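Long-range contacts in oxidoreductase, short chain dehydrogenase/reductase family protein (Bifidobacterium adolescentis L2-32, PDB 6OW4), which binds NAD and, as a 20beta-hydroxysteroid dehydrogenase of the short-chain dehydrogenase/reductase family, interconverts 20-oxo and 20beta-hydroxy steroids: residues G65-L70 / G92-A97; G120-A125 / R161-I166; Y189-P194 / M250-P255. One frame throughout, in Å; residues are numbered along the deposited sequence.

Contact 1 (G65-L70 / G92-A97); sequences GADVAL and GTNVIA
Parallel pairing at the margin of the central sheet sets 92-97 alongside strand 66-72, the two chains running only 7° apart. The pairing tightens as it proceeds. At Asn94 and Val95 the chain runs beside the strand through weak, bent bonds, Val68 N to Asn94 O and Ile96 N to Val68 O, and it becomes strand at Ile96-Ala97, where Leu70 N meets Ile96 O at 2.9 Å and 169°, nearly straight. Ahead of the strand, Asn94 N makes a weak bond of 3.3 Å to Asp67 OD1, and the Asp67 carboxylate stands 72° from the Asn94 amide plane. Methyl CG2 of Thr93 lies against the same OD1, while Thr93 OG1 turns to Phe91 O at the end of the preceding helix. This is the second beta-alpha-beta unit of a Rossmann fold, strand 66-72, helix 77-91 and strand 96-99, with 96-99 outermost in the chain. Ala69 and Ile96 share the face covered by helix 105-119, Ala69 CB to Ile96 CG1 3.8 Å. Toward the other face Val95 CG1 packs on Leu70 CG at 3.9 Å and also lies 3.3 Å from Val68 O; there Leu70 touches helices 52-63 and 77-91.

Contact 2 (G120-A125 / R161-I166); sequences GTVDFA and RIAHEI
Thr121 OG1, held by hydrogen bonds to His170 ND1 and His172 NE2, lies 4.0 Å from Ile166 CG2 across the contact. The histidines follow Ile166 in the chain, one at the end of helix 142-170 and one just beyond, which ties the lead-in to strand 124-127 to that helix end. This is the helix-on-sheet layering of the Rossmann fold; no hydrogen bond crosses between the two segments, and methyl groups do most of the touching. Val122 and Ile166 carry most of it, their side chains crossing at about a right angle. Val122 CG2 meets Ile166 CD1 at 3.8 Å, while Ile166 CG2 lies against Val122 CB and the backbone N of Val122, a buried N for which the model offers no partner. The other methyl of Val122, CG1, leans toward Ala163 O at 4.1 Å. Phe45 of strand 42-47 packs against Val122, Ala125 and Ala163, and Val116 of helix 105-119 adds to the cover of Ile166. Elsewhere on the helix Arg161 NH1 makes a salt bridge to Glu142 of the second subunit. About one helical turn before Ile166, where both facing residues are alanines, the backbones come within 6.3 Å, Ala125 CA to Ala163 CA, and Ala163 CB touches Ala125 CB at 3.6 Å.

Contact 3 (Y189-P194 / M250-P255); sequences YMMGSP and MLEVVP
Tyr189, Glu252 and Val253 make up the larger part of this contact between a beta hairpin and the loop after helix 244-250. CG of Tyr189 is anti to the backbone N (chi1 166°), and the ring approaches the loop with its CD2-CE2 side. Val253 CG1 comes in obliquely, 3.5 Å from Tyr189 CD2. Glu252 OE1 lies at the ring edge, near its plane, with the carboxylate turned 77° from the ring. It is 3.9 Å from Tyr189 OH, a proximity rather than a bond. Glu252 OE2 is 3.6 Å from Met191 CG, the two side chains crossing at about a right angle. Met191 also sets its backbone N over one face of the Tyr189 ring, offset toward the rim. Beside this group the bent chain of Met190 brings SD to within 3.8 Å of Met250 CG. An alanine in place of Tyr189 would probably open a gap beside Val253 CG1 and leave Phe294 of the third subunit without its edge-to-face partner. Across that interface Glu252 O bonds weakly to Tyr189 OH of the third subunit, and the Glu252 carboxylates of the two chains come close as like charges. The side chain of Met250 is about 7 Å from the bound NAD, consistent with the substrate-loop region that flanks the cofactor cleft in short-chain dehydrogenases, here placed against a subunit interface.

Following the chain from the N terminus, contact 1 closes first, bringing 92-97 back beside 65-70 after helix 77-91. Contact 2 opens only after that: 120-125 leads into the next strand and 161-166 returns along helix 142-170. Contact 3 is last, with 55 residues between its segments. The three loops follow in series, none nested or crossed. Contacts 1 and 2 belong to the same parallel sheet and touch where Phe124 packs on Ala66 and Val68. Contact 3 lies on the other side of the chain's centre, about 26 Å from either at the nearest atoms, and joins the 189-194 hairpin to the loop after helix 244-250. Contacts 2 and 3 both also reach the second subunit.

Contact 1 (G65-L70 / G92-A97)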
loop_
_atom_site.group_PDB
_atom_site.type_symbol
_atom_site.label_atom_id
_atom_site.label_comp_id
_atom_site.label_asym_id
_atom_site.label_seq_id
_atom_site.Cartn_x
_atom_site.Cartn_y
_atom_site.Cartn_z
ATOM N N GLY F 65 32.335 1.407 11.920
ATOM C CA GLY F 65 33.139 0.867 13.035
ATOM C C GLY F 65 32.499 -0.353 13.675
ATOM O O GLY F 65 32.546 -0.448 14.915
ATOM N N ALA F 66 31.946 -1.266 12.865
ATOM C CA ALA F 66 31.212 -2.472 13.315
ATOM C C ALA F 66 31.981 -3.740 12.928
ATOM O O ALA F 66 32.541 -3.778 11.816
ATOM C CB ALA F 66 29.828 -2.489 12.716
ATOM N N ASP F 67 31.990 -4.740 13.814
ATOM C CA ASP F 67 32.474 -6.114 13.515
ATOM C C ASP F 67 31.441 -6.790 12.608
ATOM O O ASP F 67 30.256 -6.831 12.999
ATOM C CB ASP F 67 32.718 -6.916 14.797
ATOM C CG ASP F 67 33.736 -6.289 15.737
ATOM O OD1 ASP F 67 34.539 -5.457 15.266
ATOM O OD2 ASP F 67 33.718 -6.639 16.934
ATOM N N VAL F 68 31.868 -7.280 11.439
ATOM C CA VAL F 68 30.973 -7.857 10.392
ATOM C C VAL F 68 31.476 -9.258 10.017
ATOM O O VAL F 68 32.619 -9.371 9.537
ATOM C CB VAL F 68 30.886 -6.946 9.151
ATOM C CG1 VAL F 68 29.706 -7.321 8.267
ATOM C CG2 VAL F 68 30.819 -5.473 9.526
ATOM N N ALA F 69 30.644 -10.281 10.232
ATOM C CA ALA F 69 30.842 -11.651 9.707
ATOM C C ALA F 69 30.297 -11.700 8.276
ATOM O O ALA F 69 29.093 -11.436 8.101
ATOM C CB ALA F 69 30.160 -12.659 10.597
ATOM N N LEU F 70 31.159 -11.993 7.298
ATOM C CA LEU F 70 30.797 -12.084 5.857
ATOM C C LEU F 70 30.321 -13.511 5.566
ATOM O O LEU F 70 31.165 -14.428 5.555
ATOM C CB LEU F 70 32.008 -11.703 4.998
ATOM C CG LEU F 70 32.674 -10.369 5.335
ATOM C CD1 LEU F 70 33.803 -10.071 4.362
ATOM C CD2 LEU F 70 31.664 -9.230 5.341
ATOM N N GLY F 92 40.185 -1.020 10.185
ATOM C CA GLY F 92 40.679 -1.483 11.499
ATOM C C GLY F 92 39.568 -2.066 12.353
ATOM O O GLY F 92 39.377 -1.572 13.481
ATOM N N THR F 93 38.856 -3.072 11.834
ATOM C CA THR F 93 37.701 -3.731 12.504
ATOM C C THR F 93 37.823 -5.254 12.391
ATOM O O THR F 93 38.518 -5.725 11.469
ATOM C CB THR F 93 36.369 -3.269 11.903
ATOM O OG1 THR F 93 36.510 -1.928 11.433
ATOM C CG2 THR F 93 35.233 -3.340 12.898
ATOM N N ASN F 94 37.158 -5.985 13.292
ATOM C CA ASN F 94 37.092 -7.472 13.278
ATOM C C ASN F 94 36.050 -7.902 12.238
ATOM O O ASN F 94 34.890 -8.165 12.625
ATOM C CB ASN F 94 36.805 -8.049 14.668
ATOM C CG ASN F 94 36.814 -9.564 14.694
ATOM O OD1 ASN F 94 37.548 -10.199 13.940
ATOM N ND2 ASN F 94 36.001 -10.151 15.556
ATOM N N VAL F 95 36.455 -7.949 10.965
ATOM C CA VAL F 95 35.632 -8.450 9.825
ATOM C C VAL F 95 36.091 -9.880 9.513
ATOM O O VAL F 95 37.173 -10.034 8.914
ATOM C CB VAL F 95 35.742 -7.529 8.593
ATOM C CG1 VAL F 95 34.796 -7.954 7.479
ATOM C CG2 VAL F 95 35.508 -6.069 8.955
ATOM N N ILE F 96 35.307 -10.878 9.932
ATOM C CA ILE F 96 35.611 -12.332 9.764
ATOM C C ILE F 96 34.807 -12.876 8.577
ATOM O O ILE F 96 33.969 -12.130 8.033
ATOM C CB ILE F 96 35.327 -13.115 11.065
ATOM C CG1 ILE F 96 33.827 -13.225 11.364
ATOM C CG2 ILE F 96 36.091 -12.504 12.232
ATOM C CD1 ILE F 96 33.484 -14.256 12.416
ATOM N N ALA F 97 35.060 -14.133 8.205
ATOM C CA ALA F 97 34.362 -14.872 7.127
ATOM C C ALA F 97 33.793 -16.178 7.692
ATOM O O ALA F 97 34.558 -16.927 8.334
ATOM C CB ALA F 97 35.312 -15.136 5.985
#

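Contact 2 (G120-A125 / R161-I166)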
loop_
_atom_site.group_PDB
_atom_site.type_symbol
_atom_site.label_atom_id
_atom_site.label_comp_id
_atom_site.label_asym_id
_atom_site.label_seq_id
_atom_site.Cartn_x
_atom_site.Cartn_y
_atom_site.Cartn_z
ATOM N N GLY F 120 31.280 -12.570 19.059
ATOM C CA GLY F 120 30.908 -12.158 20.426
ATOM C C GLY F 120 29.401 -12.111 20.606
ATOM O O GLY F 120 28.901 -12.753 21.549
ATOM N N THR F 121 28.704 -11.375 19.734
ATOM C CA THR F 121 27.223 -11.231 19.728
ATOM C C THR F 121 26.759 -10.707 18.363
ATOM O O THR F 121 27.616 -10.527 17.474
ATOM C CB THR F 121 26.745 -10.318 20.866
ATOM O OG1 THR F 121 25.318 -10.357 20.889
ATOM C CG2 THR F 121 27.213 -8.884 20.723
ATOM N N VAL F 122 25.450 -10.476 18.224
ATOM C CA VAL F 122 24.796 -9.938 16.993
ATOM C C VAL F 122 23.886 -8.774 17.404
ATOM O O VAL F 122 22.834 -9.036 18.020
ATOM C CB VAL F 122 24.029 -11.048 16.246
ATOM C CG1 VAL F 122 23.132 -10.500 15.145
ATOM C CG2 VAL F 122 24.977 -12.094 15.679
ATOM N N ASP F 123 24.305 -7.541 17.092
ATOM C CA ASP F 123 23.530 -6.284 17.284
ATOM C C ASP F 123 22.693 -6.010 16.029
ATOM O O ASP F 123 21.612 -5.415 16.166
ATOM C CB ASP F 123 24.446 -5.090 17.559
ATOM C CG ASP F 123 25.247 -5.201 18.844
ATOM O OD1 ASP F 123 24.642 -5.068 19.927
ATOM O OD2 ASP F 123 26.470 -5.422 18.752
ATOM N N PHE F 124 23.187 -6.403 14.853
ATOM C CA PHE F 124 22.500 -6.221 13.549
ATOM C C PHE F 124 22.700 -7.460 12.671
ATOM O O PHE F 124 23.675 -8.204 12.878
ATOM C CB PHE F 124 23.027 -4.974 12.836
ATOM C CG PHE F 124 24.479 -5.060 12.441
ATOM C CD1 PHE F 124 24.852 -5.580 11.210
ATOM C CD2 PHE F 124 25.475 -4.638 13.308
ATOM C CE1 PHE F 124 26.189 -5.668 10.853
ATOM C CE2 PHE F 124 26.811 -4.723 12.947
ATOM C CZ PHE F 124 27.166 -5.236 11.721
ATOM N N ALA F 125 21.798 -7.658 11.710
ATOM C CA ALA F 125 21.862 -8.725 10.687
ATOM C C ALA F 125 21.307 -8.181 9.369
ATOM O O ALA F 125 20.158 -7.700 9.367
ATOM C CB ALA F 125 21.102 -9.940 11.156
ATOM N N ARG F 161 16.028 -15.779 11.926
ATOM C CA ARG F 161 15.609 -16.382 13.222
ATOM C C ARG F 161 16.804 -16.438 14.182
ATOM O O ARG F 161 16.651 -15.991 15.337
ATOM C CB ARG F 161 15.007 -17.776 13.014
ATOM C CG ARG F 161 14.230 -18.296 14.217
ATOM C CD ARG F 161 13.919 -19.780 14.133
ATOM N NE ARG F 161 15.131 -20.571 13.953
ATOM C CZ ARG F 161 15.349 -21.455 12.977
ATOM N NH1 ARG F 161 14.422 -21.711 12.068
ATOM N NH2 ARG F 161 16.502 -22.097 12.924
ATOM N N ILE F 162 17.949 -16.955 13.723
ATOM C CA ILE F 162 19.174 -17.124 14.564
ATOM C C ILE F 162 19.670 -15.745 15.017
ATOM O O ILE F 162 20.234 -15.662 16.122
ATOM C CB ILE F 162 20.273 -17.938 13.845
ATOM C CG1 ILE F 162 20.801 -17.248 12.582
ATOM C CG2 ILE F 162 19.785 -19.349 13.551
ATOM C CD1 ILE F 162 22.150 -17.759 12.130
ATOM N N ALA F 163 19.451 -14.705 14.207
ATOM C CA ALA F 163 19.857 -13.308 14.493
ATOM C C ALA F 163 19.127 -12.798 15.742
ATOM O O ALA F 163 19.816 -12.386 16.699
ATOM C CB ALA F 163 19.589 -12.430 13.296
ATOM N N HIS F 164 17.791 -12.838 15.743
ATOM C CA HIS F 164 16.947 -12.326 16.859
ATOM C C HIS F 164 16.922 -13.340 18.011
ATOM O O HIS F 164 16.585 -12.929 19.139
ATOM C CB HIS F 164 15.553 -11.906 16.360
ATOM C CG HIS F 164 14.653 -13.019 15.941
ATOM N ND1 HIS F 164 14.129 -13.927 16.839
ATOM C CD2 HIS F 164 14.137 -13.340 14.735
ATOM C CE1 HIS F 164 13.352 -14.776 16.200
ATOM N NE2 HIS F 164 13.339 -14.438 14.907
ATOM N N GLU F 165 17.278 -14.603 17.748
ATOM C CA GLU F 165 17.489 -15.642 18.794
ATOM C C GLU F 165 18.682 -15.236 19.670
ATOM O O GLU F 165 18.521 -15.211 20.906
ATOM C CB GLU F 165 17.713 -17.022 18.169
ATOM C CG GLU F 165 16.427 -17.792 17.919
ATOM C CD GLU F 165 16.591 -19.107 17.173
ATOM O OE1 GLU F 165 17.735 -19.450 16.815
ATOM O OE2 GLU F 165 15.570 -19.788 16.950
ATOM N N ILE F 166 19.824 -14.928 19.046
ATOM C CA ILE F 166 21.085 -14.504 19.727
ATOM C C ILE F 166 20.798 -13.264 20.583
ATOM O O ILE F 166 21.227 -13.244 21.752
ATOM C CB ILE F 166 22.210 -14.246 18.701
ATOM C CG1 ILE F 166 22.709 -15.548 18.070
ATOM C CG2 ILE F 166 23.354 -13.460 19.329
ATOM C CD1 ILE F 166 23.411 -15.366 16.740
#

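Contact 3 (Y189-P194 / M250-P255)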
loop_
_atom_site.group_PDB
_atom_site.type_symbol
_atom_site.label_atom_id
_atom_site.label_comp_id
_atom_site.label_asym_id
_atom_site.label_seq_id
_atom_site.Cartn_x
_atom_site.Cartn_y
_atom_site.Cartn_z
ATOM N N TYR F 189 8.367 -4.469 -15.328
ATOM C CA TYR F 189 7.865 -4.133 -16.686
ATOM C C TYR F 189 9.014 -4.219 -17.699
ATOM O O TYR F 189 10.102 -3.674 -17.418
ATOM C CB TYR F 189 7.230 -2.739 -16.674
ATOM C CG TYR F 189 6.989 -2.146 -18.038
ATOM C CD1 TYR F 189 5.827 -2.419 -18.741
ATOM C CD2 TYR F 189 7.926 -1.313 -18.628
ATOM C CE1 TYR F 189 5.600 -1.878 -19.996
ATOM C CE2 TYR F 189 7.715 -0.762 -19.881
ATOM C CZ TYR F 189 6.548 -1.048 -20.568
ATOM O OH TYR F 189 6.336 -0.511 -21.801
ATOM N N MET F 190 8.771 -4.879 -18.840
ATOM C CA MET F 190 9.705 -4.951 -19.998
ATOM C C MET F 190 8.903 -4.939 -21.306
ATOM O O MET F 190 8.620 -6.031 -21.840
ATOM C CB MET F 190 10.579 -6.209 -19.944
ATOM C CG MET F 190 11.747 -6.102 -18.981
ATOM S SD MET F 190 12.952 -4.834 -19.456
ATOM C CE MET F 190 13.817 -5.670 -20.784
ATOM N N MET F 191 8.546 -3.740 -21.778
ATOM C CA MET F 191 7.973 -3.471 -23.127
ATOM C C MET F 191 6.746 -4.361 -23.374
ATOM O O MET F 191 6.782 -5.176 -24.320
ATOM C CB MET F 191 9.027 -3.714 -24.213
ATOM C CG MET F 191 10.246 -2.818 -24.082
ATOM S SD MET F 191 11.552 -3.237 -25.265
ATOM C CE MET F 191 10.765 -2.780 -26.808
ATOM N N GLY F 192 5.707 -4.207 -22.547
ATOM C CA GLY F 192 4.402 -4.885 -22.697
ATOM C C GLY F 192 4.263 -6.087 -21.776
ATOM O O GLY F 192 3.173 -6.250 -21.188
ATOM N N SER F 193 5.324 -6.896 -21.661
ATOM C CA SER F 193 5.359 -8.176 -20.905
ATOM C C SER F 193 6.166 -8.013 -19.619
ATOM O O SER F 193 7.036 -7.148 -19.534
ATOM C CB SER F 193 5.924 -9.280 -21.761
ATOM O OG SER F 193 5.161 -9.441 -22.948
ATOM N N PRO F 194 5.901 -8.842 -18.580
ATOM C CA PRO F 194 6.688 -8.818 -17.347
ATOM C C PRO F 194 7.957 -9.679 -17.440
ATOM O O PRO F 194 7.997 -10.568 -18.268
ATOM C CB PRO F 194 5.702 -9.409 -16.332
ATOM C CG PRO F 194 4.930 -10.436 -17.139
ATOM C CD PRO F 194 4.822 -9.842 -18.529
ATOM N N MET F 250 15.493 -1.043 -20.261
ATOM C CA MET F 250 15.144 -1.376 -18.851
ATOM C C MET F 250 14.850 -0.099 -18.052
ATOM O O MET F 250 13.989 -0.163 -17.155
ATOM C CB MET F 250 16.285 -2.132 -18.163
ATOM C CG MET F 250 16.445 -3.558 -18.639
ATOM S SD MET F 250 17.987 -4.297 -18.046
ATOM C CE MET F 250 17.485 -4.836 -16.412
ATOM N N LEU F 251 15.544 1.006 -18.354
ATOM C CA LEU F 251 15.475 2.282 -17.588
ATOM C C LEU F 251 14.413 3.219 -18.182
ATOM O O LEU F 251 14.346 4.382 -17.736
ATOM C CB LEU F 251 16.859 2.938 -17.589
ATOM C CG LEU F 251 17.992 2.093 -17.008
ATOM C CD1 LEU F 251 19.316 2.831 -17.117
ATOM C CD2 LEU F 251 17.712 1.714 -15.563
ATOM N N GLU F 252 13.615 2.733 -19.142
ATOM C CA GLU F 252 12.373 3.394 -19.632
ATOM C C GLU F 252 11.591 3.959 -18.440
ATOM O O GLU F 252 11.284 5.170 -18.442
ATOM C CB GLU F 252 11.482 2.390 -20.370
ATOM C CG GLU F 252 11.705 2.330 -21.870
ATOM C CD GLU F 252 10.693 1.459 -22.599
ATOM O OE1 GLU F 252 9.479 1.652 -22.372
ATOM O OE2 GLU F 252 11.117 0.580 -23.377
ATOM N N VAL F 253 11.318 3.098 -17.454
ATOM C CA VAL F 253 10.341 3.327 -16.348
ATOM C C VAL F 253 11.088 3.684 -15.055
ATOM O O VAL F 253 10.487 3.535 -13.975
ATOM C CB VAL F 253 9.428 2.097 -16.162
ATOM C CG1 VAL F 253 8.479 1.924 -17.337
ATOM C CG2 VAL F 253 10.219 0.817 -15.930
ATOM N N VAL F 254 12.342 4.140 -15.158
ATOM C CA VAL F 254 13.139 4.692 -14.021
ATOM C C VAL F 254 13.407 6.167 -14.315
ATOM O O VAL F 254 14.264 6.488 -15.134
ATOM C CB VAL F 254 14.446 3.907 -13.797
ATOM C CG1 VAL F 254 15.219 4.429 -12.593
ATOM C CG2 VAL F 254 14.191 2.416 -13.650
ATOM N N PRO F 255 12.668 7.103 -13.673
ATOM C CA PRO F 255 12.848 8.536 -13.906
ATOM C C PRO F 255 14.306 9.021 -13.900
ATOM O O PRO F 255 14.630 9.873 -14.705
ATOM C CB PRO F 255 12.091 9.174 -12.732
ATOM C CG PRO F 255 10.990 8.185 -12.424
ATOM C CD PRO F 255 11.599 6.825 -12.702
#